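Local structure of putative citrate lyase (Ralstonia eutropha, 3QQW) at residues L112-N122 with V146-A157. The protein probably acts as a magnesium-dependent lyase on citramalyl-CoA or a related acyl-CoA substrate. Residues are numbered along the deposited sequence; the frame is centred on the assembly and turned at random.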
ATOM      1  N   LEU C 112      18.722  12.572  29.207  1.00 35.89           N
ATOM      2  CA  LEU C 112      18.210  12.601  27.832  1.00 34.95           C
ATOM      3  C   LEU C 112      17.208  11.480  27.590  1.00 39.44           C
ATOM      4  O   LEU C 112      17.545  10.310  27.757  1.00 39.92           O
ATOM      5  CB  LEU C 112      19.368  12.531  26.838  1.00 35.21           C
ATOM      6  CG  LEU C 112      19.043  12.723  25.336  1.00 38.34           C
ATOM      7  CD1 LEU C 112      18.428  14.093  25.037  1.00 35.34           C
ATOM      8  CD2 LEU C 112      20.282  12.524  24.527  1.00 40.08           C
ATOM      9  N   ALA C 113      15.950  11.847  27.263  1.00 34.34           N
ATOM     10  CA  ALA C 113      14.868  10.886  27.085  1.00 32.81           C
ATOM     11  C   ALA C 113      14.951  10.182  25.720  1.00 36.18           C
ATOM     12  O   ALA C 113      14.642   8.989  25.630  1.00 37.52           O
ATOM     13  CB  ALA C 113      13.522  11.579  27.233  1.00 32.79           C
ATOM     14  N   TYR C 114      15.341  10.924  24.667  1.00 29.14           N
ATOM     15  CA  TYR C 114      15.428  10.442  23.291  1.00 28.86           C
ATOM     16  C   TYR C 114      16.094  11.462  22.387  1.00 36.60           C
ATOM     17  O   TYR C 114      16.217  12.641  22.744  1.00 35.68           O
ATOM     18  CB  TYR C 114      14.023  10.103  22.712  1.00 27.72           C
ATOM     19  CG  TYR C 114      13.043  11.239  22.816  1.00 27.26           C
ATOM     20  CD1 TYR C 114      12.954  12.208  21.815  1.00 29.03           C
ATOM     21  CD2 TYR C 114      12.192  11.353  23.913  1.00 27.97           C
ATOM     22  CE1 TYR C 114      12.068  13.281  21.922  1.00 27.91           C
ATOM     23  CE2 TYR C 114      11.314  12.428  24.037  1.00 27.53           C
ATOM     24  CZ  TYR C 114      11.257  13.387  23.040  1.00 31.68           C
ATOM     25  OH  TYR C 114      10.362  14.425  23.150  1.00 33.21           O
ATOM     26  N   ILE C 115      16.458  11.010  21.177  1.00 33.69           N
ATOM     27  CA  ILE C 115      16.974  11.869  20.124  1.00 32.83           C
ATOM     28  C   ILE C 115      16.041  11.696  18.935  1.00 36.96           C
ATOM     29  O   ILE C 115      15.739  10.571  18.528  1.00 36.22           O
ATOM     30  CB  ILE C 115      18.463  11.597  19.775  1.00 36.15           C
ATOM     31  CG1 ILE C 115      19.365  12.167  20.871  1.00 36.19           C
ATOM     32  CG2 ILE C 115      18.845  12.170  18.398  1.00 36.39           C
ATOM     33  CD1 ILE C 115      20.699  11.600  20.860  1.00 35.96           C
ATOM     34  N   THR C 116      15.564  12.822  18.408  1.00 34.14           N
ATOM     35  CA  THR C 116      14.717  12.879  17.228  1.00 33.43           C
ATOM     36  C   THR C 116      15.636  13.159  16.040  1.00 39.82           C
ATOM     37  O   THR C 116      16.395  14.137  16.045  1.00 40.46           O
ATOM     38  CB  THR C 116      13.602  13.870  17.425  1.00 34.97           C
ATOM     39  OG1 THR C 116      12.807  13.425  18.521  1.00 43.79           O
ATOM     40  CG2 THR C 116      12.729  14.005  16.196  1.00 33.08           C
ATOM     41  N   VAL C 117      15.606  12.249  15.059  1.00 36.16           N
ATOM     42  CA  VAL C 117      16.438  12.313  13.849  1.00 35.46           C
ATOM     43  C   VAL C 117      15.540  12.730  12.672  1.00 37.59           C
ATOM     44  O   VAL C 117      14.624  11.990  12.281  1.00 34.90           O
ATOM     45  CB  VAL C 117      17.159  10.961  13.594  1.00 37.60           C
ATOM     46  CG1 VAL C 117      18.027  11.009  12.347  1.00 39.62           C
ATOM     47  CG2 VAL C 117      17.956  10.519  14.806  1.00 35.33           C
ATOM     48  N   PRO C 118      15.828  13.881  12.056  1.00 36.19           N
ATOM     49  CA  PRO C 118      14.957  14.356  10.977  1.00 36.99           C
ATOM     50  C   PRO C 118      15.503  14.124   9.569  1.00 44.76           C
ATOM     51  O   PRO C 118      16.703  13.927   9.381  1.00 43.55           O
ATOM     52  CB  PRO C 118      14.904  15.860  11.243  1.00 38.44           C
ATOM     53  CG  PRO C 118      16.260  16.170  11.771  1.00 42.88           C
ATOM     54  CD  PRO C 118      16.819  14.912  12.421  1.00 38.49           C
ATOM     55  N   LYS C 119      14.602  14.222   8.573  1.00 42.13           N
ATOM     56  CA  LYS C 119      14.907  14.265   7.153  1.00 43.12           C
ATOM     57  C   LYS C 119      15.888  13.202   6.627  1.00 45.51           C
ATOM     58  O   LYS C 119      16.607  13.482   5.657  1.00 46.29           O
ATOM     59  CB  LYS C 119      15.481  15.659   6.835  1.00 47.71           C
ATOM     60  CG  LYS C 119      14.451  16.701   6.436  1.00 72.62           C
ATOM     61  CD  LYS C 119      14.992  18.113   6.710  1.00 88.00           C
ATOM     62  CE  LYS C 119      13.912  19.132   7.008  1.00 97.91           C
ATOM     63  NZ  LYS C 119      13.201  18.854   8.288  1.00101.82           N
ATOM     64  N   ALA C 120      15.912  11.992   7.206  1.00 40.57           N
ATOM     65  CA  ALA C 120      16.773  10.943   6.632  1.00 41.11           C
ATOM     66  C   ALA C 120      16.183  10.545   5.295  1.00 46.27           C
ATOM     67  O   ALA C 120      14.952  10.563   5.144  1.00 44.44           O
ATOM     68  CB  ALA C 120      16.885   9.740   7.549  1.00 41.30           C
ATOM     69  N   THR C 121      17.038  10.294   4.305  1.00 45.23           N
ATOM     70  CA  THR C 121      16.586   9.982   2.948  1.00 46.27           C
ATOM     71  C   THR C 121      16.698   8.491   2.651  1.00 51.04           C
ATOM     72  O   THR C 121      16.290   8.051   1.585  1.00 52.05           O
ATOM     73  CB  THR C 121      17.341  10.809   1.922  1.00 57.41           C
ATOM     74  OG1 THR C 121      18.742  10.555   2.062  1.00 60.00           O
ATOM     75  CG2 THR C 121      17.045  12.295   2.046  1.00 57.76           C
ATOM     76  N   ASN C 122      17.221   7.712   3.592  1.00 46.46           N
ATOM     77  CA  ASN C 122      17.316   6.272   3.440  1.00 46.20           C
ATOM     78  C   ASN C 122      17.649   5.583   4.764  1.00 47.41           C
ATOM     79  O   ASN C 122      18.058   6.213   5.725  1.00 44.40           O
ATOM     80  CB  ASN C 122      18.325   5.853   2.340  1.00 46.18           C
ATOM     81  CG  ASN C 122      19.725   6.357   2.528  1.00 63.34           C
ATOM     82  OD1 ASN C 122      20.445   5.923   3.427  1.00 55.95           O
ATOM     83  ND2 ASN C 122      20.155   7.244   1.639  1.00 54.95           N
ATOM     84  N   VAL C 146      20.244   5.304  24.240  1.00 43.69           N
ATOM     85  CA  VAL C 146      19.381   6.486  24.075  1.00 41.01           C
ATOM     86  C   VAL C 146      18.301   6.109  23.040  1.00 44.92           C
ATOM     87  O   VAL C 146      18.656   5.767  21.906  1.00 46.38           O
ATOM     88  CB  VAL C 146      20.178   7.752  23.621  1.00 43.63           C
ATOM     89  CG1 VAL C 146      19.272   8.959  23.417  1.00 41.16           C
ATOM     90  CG2 VAL C 146      21.293   8.088  24.578  1.00 44.26           C
ATOM     91  N   PRO C 147      16.999   6.125  23.416  1.00 38.36           N
ATOM     92  CA  PRO C 147      15.937   5.810  22.442  1.00 36.56           C
ATOM     93  C   PRO C 147      15.928   6.821  21.309  1.00 38.68           C
ATOM     94  O   PRO C 147      16.287   7.969  21.506  1.00 39.10           O
ATOM     95  CB  PRO C 147      14.659   5.890  23.274  1.00 37.76           C
ATOM     96  CG  PRO C 147      15.109   5.750  24.703  1.00 41.73           C
ATOM     97  CD  PRO C 147      16.418   6.477  24.724  1.00 38.11           C
ATOM     98  N   VAL C 148      15.588   6.376  20.116  1.00 35.59           N
ATOM     99  CA  VAL C 148      15.592   7.214  18.918  1.00 35.45           C
ATOM    100  C   VAL C 148      14.174   7.329  18.341  1.00 37.85           C
ATOM    101  O   VAL C 148      13.404   6.360  18.342  1.00 36.87           O
ATOM    102  CB  VAL C 148      16.602   6.654  17.865  1.00 39.29           C
ATOM    103  CG1 VAL C 148      16.634   7.512  16.617  1.00 38.11           C
ATOM    104  CG2 VAL C 148      18.004   6.526  18.459  1.00 39.55           C
ATOM    105  N   HIS C 149      13.852   8.543  17.872  1.00 34.00           N
ATOM    106  CA  HIS C 149      12.621   8.923  17.172  1.00 32.82           C
ATOM    107  C   HIS C 149      13.037   9.277  15.776  1.00 38.05           C
ATOM    108  O   HIS C 149      13.910  10.138  15.596  1.00 38.94           O
ATOM    109  CB  HIS C 149      11.900  10.091  17.849  1.00 33.15           C
ATOM    110  CG  HIS C 149      11.379   9.821  19.231  1.00 36.87           C
ATOM    111  ND1 HIS C 149      10.490  10.694  19.836  1.00 38.47           N
ATOM    112  CD2 HIS C 149      11.658   8.810  20.095  1.00 39.23           C
ATOM    113  CE1 HIS C 149      10.254  10.192  21.037  1.00 38.93           C
ATOM    114  NE2 HIS C 149      10.939   9.053  21.239  1.00 39.64           N
ATOM    115  N   VAL C 150      12.494   8.578  14.782  1.00 34.86           N
ATOM    116  CA  VAL C 150      12.910   8.808  13.395  1.00 35.12           C
ATOM    117  C   VAL C 150      11.781   9.436  12.599  1.00 38.74           C
ATOM    118  O   VAL C 150      10.670   8.905  12.545  1.00 38.26           O
ATOM    119  CB  VAL C 150      13.418   7.490  12.735  1.00 39.62           C
ATOM    120  CG1 VAL C 150      13.836   7.708  11.293  1.00 39.95           C
ATOM    121  CG2 VAL C 150      14.574   6.908  13.530  1.00 40.55           C
ATOM    122  N   LEU C 151      12.073  10.574  11.970  1.00 35.97           N
ATOM    123  CA  LEU C 151      11.117  11.216  11.076  1.00 35.84           C
ATOM    124  C   LEU C 151      11.060  10.481   9.753  1.00 39.72           C
ATOM    125  O   LEU C 151      12.106  10.189   9.160  1.00 37.80           O
ATOM    126  CB  LEU C 151      11.503  12.678  10.811  1.00 36.14           C
ATOM    127  CG  LEU C 151      10.864  13.802  11.647  1.00 39.36           C
ATOM    128  CD1 LEU C 151       9.363  13.839  11.522  1.00 38.24           C
ATOM    129  CD2 LEU C 151      11.312  13.756  13.048  1.00 40.80           C
ATOM    130  N   ILE C 152       9.839  10.176   9.300  1.00 37.63           N
ATOM    131  CA  ILE C 152       9.560   9.608   7.977  1.00 37.24           C
ATOM    132  C   ILE C 152       8.940  10.757   7.229  1.00 40.99           C
ATOM    133  O   ILE C 152       7.777  11.083   7.454  1.00 40.18           O
ATOM    134  CB  ILE C 152       8.702   8.319   8.036  1.00 39.79           C
ATOM    135  CG1 ILE C 152       9.360   7.249   8.990  1.00 38.57           C
ATOM    136  CG2 ILE C 152       8.436   7.769   6.620  1.00 39.53           C
ATOM    137  CD1 ILE C 152      10.827   6.768   8.640  1.00 38.59           C
ATOM    138  N   GLU C 153       9.780  11.498   6.473  1.00 39.69           N
ATOM    139  CA  GLU C 153       9.326  12.714   5.795  1.00 39.60           C
ATOM    140  C   GLU C 153       9.980  12.912   4.421  1.00 44.67           C
ATOM    141  O   GLU C 153       9.992  14.028   3.889  1.00 45.37           O
ATOM    142  CB  GLU C 153       9.558  13.938   6.690  1.00 40.39           C
ATOM    143  CG  GLU C 153      10.983  14.184   7.149  1.00 46.28           C
ATOM    144  CD  GLU C 153      11.113  15.241   8.233  1.00 57.41           C
ATOM    145  OE1 GLU C 153      10.121  15.955   8.495  1.00 67.13           O
ATOM    146  OE2 GLU C 153      12.205  15.350   8.833  1.00 55.28           O
ATOM    147  N   THR C 154      10.537  11.833   3.860  1.00 39.58           N
ATOM    148  CA  THR C 154      11.161  11.853   2.542  1.00 39.56           C
ATOM    149  C   THR C 154      10.692  10.652   1.754  1.00 43.39           C
ATOM    150  O   THR C 154      10.172   9.704   2.341  1.00 43.66           O
ATOM    151  CB  THR C 154      12.689  11.889   2.636  1.00 44.16           C
ATOM    152  OG1 THR C 154      13.167  10.657   3.149  1.00 46.56           O
ATOM    153  CG2 THR C 154      13.211  13.060   3.436  1.00 42.29           C
ATOM    154  N   HIS C 155      10.897  10.669   0.431  1.00 41.30           N
ATOM    155  CA  HIS C 155      10.561   9.543  -0.439  1.00 39.66           C
ATOM    156  C   HIS C 155      11.364   8.317  -0.027  1.00 43.91           C
ATOM    157  O   HIS C 155      10.790   7.246   0.156  1.00 44.43           O
ATOM    158  CB  HIS C 155      10.831   9.867  -1.904  1.00 40.57           C
ATOM    159  CG  HIS C 155       9.964  10.928  -2.478  1.00 43.79           C
ATOM    160  ND1 HIS C 155       8.613  10.731  -2.658  1.00 45.22           N
ATOM    161  CD2 HIS C 155      10.300  12.149  -2.961  1.00 45.65           C
ATOM    162  CE1 HIS C 155       8.164  11.853  -3.207  1.00 45.55           C
ATOM    163  NE2 HIS C 155       9.147  12.735  -3.400  1.00 46.18           N
ATOM    164  N   GLY C 156      12.671   8.493   0.158  1.00 40.95           N
ATOM    165  CA  GLY C 156      13.571   7.408   0.552  1.00 40.25           C
ATOM    166  C   GLY C 156      13.265   6.798   1.907  1.00 42.56           C
ATOM    167  O   GLY C 156      13.289   5.575   2.051  1.00 43.68           O
ATOM    168  N   ALA C 157      12.959   7.636   2.911  1.00 35.22           N
ATOM    169  CA  ALA C 157      12.621   7.117   4.233  1.00 33.76           C
ATOM    170  C   ALA C 157      11.267   6.383   4.200  1.00 40.62           C
ATOM    171  O   ALA C 157      11.091   5.405   4.928  1.00 40.96           O
ATOM    172  CB  ALA C 157      12.597   8.226   5.262  1.00 33.30           C
TER
HETATM  173  O   HOH W   1      10.422  12.935  18.205  1.00 28.71           O
HETATM  174  O   HOH W   2      14.847  10.757   9.638  1.00 32.22           O
HETATM  175  O   HOH W   3      12.693  11.062   6.579  1.00 36.90           O
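Backbone pairing comes first: I115 N donates to P147 O, H149 N to I115 O, V117 N to H149 O and L151 N to V117 O, a parallel ladder whose strand axes lie 20° from parallel. Aromatic stacking follows. The imidazole of H149 lies flat over one face of the Y114 ring in an offset stack, centroids 3.9 Å apart and planes at 7°, with H149 CE1 above the middle of the phenol ring. Water 1 sits in the plane of the imidazole edge and joins H149 ND1 to T116 OG1, while E171 holds H149 NE2 and T52 the Y114 hydroxyl. Strands 115-117 and 148-152 are neighbours in a TIM barrel, joined by helix 123-139 in a beta-alpha-beta crossover; I115 and V117 face that helix, and V117 CG2 meets V148 CG1 at 3.8 Å. Polar side chains take over further along both segments. E153, predicted to bind magnesium and substrate, accepts K119 N at OE2 (2.7 Å) through its anti lone pair; the K119 NZ salt bridge to OE2 is long, and NZ also pairs with E56 and D179. As N-cap of helix 155-159, T154 holds OG1 between its backbone N and carbonyl carbon (chi1 68°), where it accepts from A157 N and donates to A120 O (2.7 Å), fastening the 119-121 loop to the helix start.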